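Local structure of CBS domain-containing protein CBSX2 (Arabidopsis thaliana, 3SL7) at residues A121-L132 against G143-V151. The protein is a chloroplast protein built on a pair of CBS domains that probably modulates plant development by regulating the thioredoxin system. Residues are numbered along the deposited sequence; the frame is centred on the assembly and turned at random.
Sequences ARLLLETKFRRL and GILTRGNVV. With ACT (acetate ion), chain C.
A121 meets V150 where the two helices of the second CBS domain pack together, next to the hairpin of strands 131-135 and 141-146. This is the beta-alpha-beta-beta-alpha order of a CBS motif. F85 of the second subunit packs on both residues, so the dimer interface lies beside this helix pair. L124 points into the contact. Its CD1 meets V150 CG2 tip to tip at 3.4 Å, tighter than usual for two carbons. The other methyl, CD2, lies against the carbonyl oxygen of L145. L125 crosses R147 at about a right angle, and its CD1 sits at the edge of the guanidinium. R147 also makes a cation-pi contact with W82 of the second subunit. A type I turn, T127 to R130, leads from the helix to the strand. Within it, F129 has CG anti to the backbone N (chi1 -164°), which brings its CE2 to 4.1 Å from I144 CD1. R130 runs alongside R147, with the guanidinium planes 86° apart. A water bridges R130 O and R147 N. R131 rests CB on I144 CD1, and its extended chain carries NE to an acetate through weak bonds, while NH2 bonds T38. With R131 cut back to an alanine, T38 OG1 would probably lose this donor, the acetate its hold on NE, and I144 CD1 the cover of the chain beyond CB. L132 closes the segment as a hydrogen-bonded antiparallel pair with L145. L132 N reaches L145 O at 2.9 Å, in the carbonyl plane. In return, L145 N donates to L132 O at 2.8 Å, nearly straight at 176° but tilted out of the carbonyl plane.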
loop_
_atom_site.group_PDB
_atom_site.type_symbol
_atom_site.label_atom_id
_atom_site.label_comp_id
_atom_site.label_asym_id
_atom_site.label_seq_id
_atom_site.Cartn_x
_atom_site.Cartn_y
_atom_site.Cartn_z
ATOM N N ALA A 121 6.282 -9.314 -14.711
ATOM C CA ALA A 121 5.903 -7.914 -14.618
ATOM C C ALA A 121 4.619 -7.639 -15.407
ATOM O O ALA A 121 3.718 -6.946 -14.937
ATOM C CB ALA A 121 7.043 -7.030 -15.107
ATOM N N ARG A 122 4.550 -8.196 -16.611
ATOM C CA ARG A 122 3.387 -8.068 -17.476
ATOM C C ARG A 122 2.135 -8.582 -16.771
ATOM O O ARG A 122 1.083 -7.946 -16.797
ATOM C CB ARG A 122 3.640 -8.877 -18.751
ATOM C CG ARG A 122 2.911 -8.398 -19.990
ATOM C CD ARG A 122 3.608 -8.932 -21.244
ATOM N NE ARG A 122 5.012 -8.520 -21.289
ATOM C CZ ARG A 122 5.816 -8.684 -22.335
ATOM N NH1 ARG A 122 5.361 -9.259 -23.441
ATOM N NH2 ARG A 122 7.078 -8.268 -22.277
ATOM N N LEU A 123 2.270 -9.742 -16.135
ATOM C CA LEU A 123 1.160 -10.406 -15.467
ATOM C C LEU A 123 0.619 -9.609 -14.300
ATOM O O LEU A 123 -0.584 -9.606 -14.062
ATOM C CB LEU A 123 1.613 -11.758 -14.937
ATOM C CG LEU A 123 1.214 -13.123 -15.507
ATOM C CD1 LEU A 123 -0.183 -13.231 -16.135
ATOM C CD2 LEU A 123 2.325 -13.817 -16.302
ATOM N N LEU A 124 1.509 -8.973 -13.543
ATOM C CA LEU A 124 1.082 -8.155 -12.412
ATOM C C LEU A 124 -0.099 -7.304 -12.814
ATOM O O LEU A 124 -1.043 -7.126 -12.052
ATOM C CB LEU A 124 2.197 -7.224 -11.957
ATOM C CG LEU A 124 3.196 -7.758 -10.952
ATOM C CD1 LEU A 124 4.230 -6.680 -10.635
ATOM C CD2 LEU A 124 2.466 -8.181 -9.709
ATOM N N LEU A 125 -0.030 -6.765 -14.022
ATOM C CA LEU A 125 -1.050 -5.835 -14.479
ATOM C C LEU A 125 -2.306 -6.522 -15.009
ATOM O O LEU A 125 -3.296 -5.860 -15.312
ATOM C CB LEU A 125 -0.467 -4.906 -15.544
ATOM C CG LEU A 125 0.646 -3.950 -15.095
ATOM C CD1 LEU A 125 1.836 -4.701 -14.553
ATOM C CD2 LEU A 125 1.075 -3.052 -16.240
ATOM N N GLU A 126 -2.278 -7.843 -15.123
ATOM C CA GLU A 126 -3.433 -8.549 -15.668
ATOM C C GLU A 126 -4.326 -9.144 -14.578
ATOM O O GLU A 126 -5.412 -9.645 -14.868
ATOM C CB GLU A 126 -3.002 -9.618 -16.682
ATOM C CG GLU A 126 -2.429 -9.044 -17.978
ATOM C CD GLU A 126 -1.899 -10.116 -18.925
ATOM O OE1 GLU A 126 -2.170 -11.314 -18.692
ATOM O OE2 GLU A 126 -1.206 -9.756 -19.904
ATOM N N THR A 127 -3.872 -9.069 -13.328
ATOM C CA THR A 127 -4.653 -9.560 -12.194
ATOM C C THR A 127 -5.158 -8.393 -11.341
ATOM O O THR A 127 -4.394 -7.465 -11.069
ATOM C CB THR A 127 -3.810 -10.509 -11.321
ATOM O OG1 THR A 127 -4.539 -10.843 -10.133
ATOM C CG2 THR A 127 -2.504 -9.842 -10.919
ATOM N N LYS A 128 -6.430 -8.427 -10.927
ATOM C CA LYS A 128 -6.981 -7.336 -10.117
ATOM C C LYS A 128 -6.232 -7.236 -8.794
ATOM O O LYS A 128 -6.091 -6.156 -8.221
ATOM C CB LYS A 128 -8.490 -7.497 -9.876
ATOM C CG LYS A 128 -9.159 -6.203 -9.420
ATOM C CD LYS A 128 -10.664 -6.350 -9.232
ATOM C CE LYS A 128 -10.995 -6.976 -7.893
ATOM N NZ LYS A 128 -12.418 -6.740 -7.530
ATOM N N PHE A 129 -5.715 -8.371 -8.333
ATOM C CA PHE A 129 -4.926 -8.409 -7.113
ATOM C C PHE A 129 -3.635 -7.588 -7.225
ATOM O O PHE A 129 -3.104 -7.133 -6.215
ATOM C CB PHE A 129 -4.625 -9.858 -6.746
ATOM C CG PHE A 129 -4.167 -10.040 -5.335
ATOM C CD1 PHE A 129 -4.931 -9.559 -4.279
ATOM C CD2 PHE A 129 -2.992 -10.713 -5.060
ATOM C CE1 PHE A 129 -4.517 -9.728 -2.972
ATOM C CE2 PHE A 129 -2.563 -10.890 -3.754
ATOM C CZ PHE A 129 -3.327 -10.394 -2.704
ATOM N N ARG A 130 -3.140 -7.395 -8.448
ATOM C CA ARG A 130 -1.940 -6.581 -8.678
ATOM C C ARG A 130 -0.703 -7.056 -7.904
ATOM O O ARG A 130 0.226 -6.289 -7.651
ATOM C CB ARG A 130 -2.217 -5.124 -8.333
ATOM C CG ARG A 130 -3.301 -4.475 -9.185
ATOM C CD ARG A 130 -2.789 -4.115 -10.572
ATOM N NE ARG A 130 -2.385 -2.713 -10.648
ATOM C CZ ARG A 130 -3.205 -1.723 -10.986
ATOM N NH1 ARG A 130 -4.470 -1.984 -11.284
ATOM N NH2 ARG A 130 -2.761 -0.474 -11.031
ATOM N N ARG A 131 -0.717 -8.313 -7.494
ATOM C CA ARG A 131 0.470 -8.984 -6.976
ATOM C C ARG A 131 0.401 -10.397 -7.514
ATOM O O ARG A 131 -0.675 -10.860 -7.876
ATOM C CB ARG A 131 0.453 -9.033 -5.452
ATOM C CG ARG A 131 0.101 -7.730 -4.781
ATOM C CD ARG A 131 -0.327 -7.996 -3.350
ATOM N NE ARG A 131 -0.597 -6.767 -2.612
ATOM C CZ ARG A 131 -1.772 -6.143 -2.592
ATOM N NH1 ARG A 131 -2.798 -6.620 -3.282
ATOM N NH2 ARG A 131 -1.920 -5.036 -1.881
ATOM N N LEU A 132 1.539 -11.081 -7.559
ATOM C CA LEU A 132 1.582 -12.465 -7.984
ATOM C C LEU A 132 2.188 -13.281 -6.869
ATOM O O LEU A 132 3.352 -13.107 -6.546
ATOM C CB LEU A 132 2.418 -12.625 -9.251
ATOM C CG LEU A 132 1.863 -11.893 -10.467
ATOM C CD1 LEU A 132 2.912 -11.828 -11.581
ATOM C CD2 LEU A 132 0.600 -12.583 -10.953
ATOM N N GLY A 143 6.689 -16.741 -1.752
ATOM C CA GLY A 143 6.925 -15.322 -1.851
ATOM C C GLY A 143 5.794 -14.636 -2.570
ATOM O O GLY A 143 4.814 -15.257 -2.966
ATOM N N ILE A 144 5.937 -13.339 -2.755
ATOM C CA ILE A 144 4.987 -12.622 -3.564
ATOM C C ILE A 144 5.744 -11.591 -4.386
ATOM O O ILE A 144 6.736 -11.027 -3.927
ATOM C CB ILE A 144 3.850 -11.990 -2.677
ATOM C CG1 ILE A 144 2.686 -11.520 -3.534
ATOM C CG2 ILE A 144 4.367 -10.838 -1.820
ATOM C CD1 ILE A 144 1.396 -11.359 -2.732
ATOM N N LEU A 145 5.305 -11.388 -5.623
ATOM C CA LEU A 145 5.844 -10.312 -6.448
ATOM C C LEU A 145 4.861 -9.151 -6.476
ATOM O O LEU A 145 3.710 -9.302 -6.892
ATOM C CB LEU A 145 6.110 -10.786 -7.878
ATOM C CG LEU A 145 6.846 -9.757 -8.747
ATOM C CD1 LEU A 145 8.305 -9.601 -8.278
ATOM C CD2 LEU A 145 6.796 -10.153 -10.223
ATOM N N THR A 146 5.332 -7.988 -6.047
ATOM C CA THR A 146 4.502 -6.801 -6.000
ATOM C C THR A 146 5.023 -5.821 -7.029
ATOM O O THR A 146 6.141 -5.964 -7.495
ATOM C CB THR A 146 4.597 -6.124 -4.628
ATOM O OG1 THR A 146 5.909 -5.569 -4.466
ATOM C CG2 THR A 146 4.344 -7.139 -3.503
ATOM N N ARG A 147 4.228 -4.809 -7.362
ATOM C CA ARG A 147 4.690 -3.778 -8.279
ATOM C C ARG A 147 5.928 -3.101 -7.706
ATOM O O ARG A 147 6.867 -2.783 -8.437
ATOM C CB ARG A 147 3.588 -2.759 -8.555
ATOM C CG ARG A 147 2.506 -3.269 -9.493
ATOM C CD ARG A 147 1.379 -2.254 -9.644
ATOM N NE ARG A 147 1.864 -0.945 -10.079
ATOM C CZ ARG A 147 2.223 -0.658 -11.328
ATOM N NH1 ARG A 147 2.168 -1.595 -12.270
ATOM N NH2 ARG A 147 2.644 0.565 -11.637
ATOM N N GLY A 148 5.928 -2.900 -6.392
ATOM C CA GLY A 148 7.078 -2.342 -5.705
ATOM C C GLY A 148 8.346 -3.168 -5.882
ATOM O O GLY A 148 9.430 -2.617 -6.031
ATOM N N ASN A 149 8.220 -4.493 -5.841
ATOM C CA ASN A 149 9.359 -5.364 -6.105
ATOM C C ASN A 149 9.896 -5.131 -7.507
ATOM O O ASN A 149 11.101 -5.138 -7.722
ATOM C CB ASN A 149 8.977 -6.841 -5.981
ATOM C CG ASN A 149 8.674 -7.255 -4.564
ATOM O OD1 ASN A 149 9.184 -6.662 -3.609
ATOM N ND2 ASN A 149 7.843 -8.298 -4.416
ATOM N N VAL A 150 8.992 -4.953 -8.467
ATOM C CA VAL A 150 9.397 -4.805 -9.860
ATOM C C VAL A 150 10.106 -3.474 -10.050
ATOM O O VAL A 150 11.112 -3.389 -10.741
ATOM C CB VAL A 150 8.197 -4.927 -10.825
ATOM C CG1 VAL A 150 8.633 -4.642 -12.259
ATOM C CG2 VAL A 150 7.565 -6.317 -10.717
ATOM N N VAL A 151 9.594 -2.427 -9.420
ATOM C CA VAL A 151 10.272 -1.136 -9.473
ATOM C C VAL A 151 11.666 -1.234 -8.833
ATOM O O VAL A 151 12.654 -0.707 -9.350
ATOM C CB VAL A 151 9.442 -0.064 -8.777
ATOM C CG1 VAL A 151 10.212 1.264 -8.714
ATOM C CG2 VAL A 151 8.106 0.095 -9.494
HETATM C C ACT C . 2.081 -6.436 -0.524
HETATM O O ACT C . 1.902 -5.290 -0.983
HETATM O OXT ACT C . 1.146 -7.238 -0.723
HETATM C CH3 ACT C . 3.339 -6.827 0.204
HETATM O O HOH W 1 1.547 -4.702 -6.032
#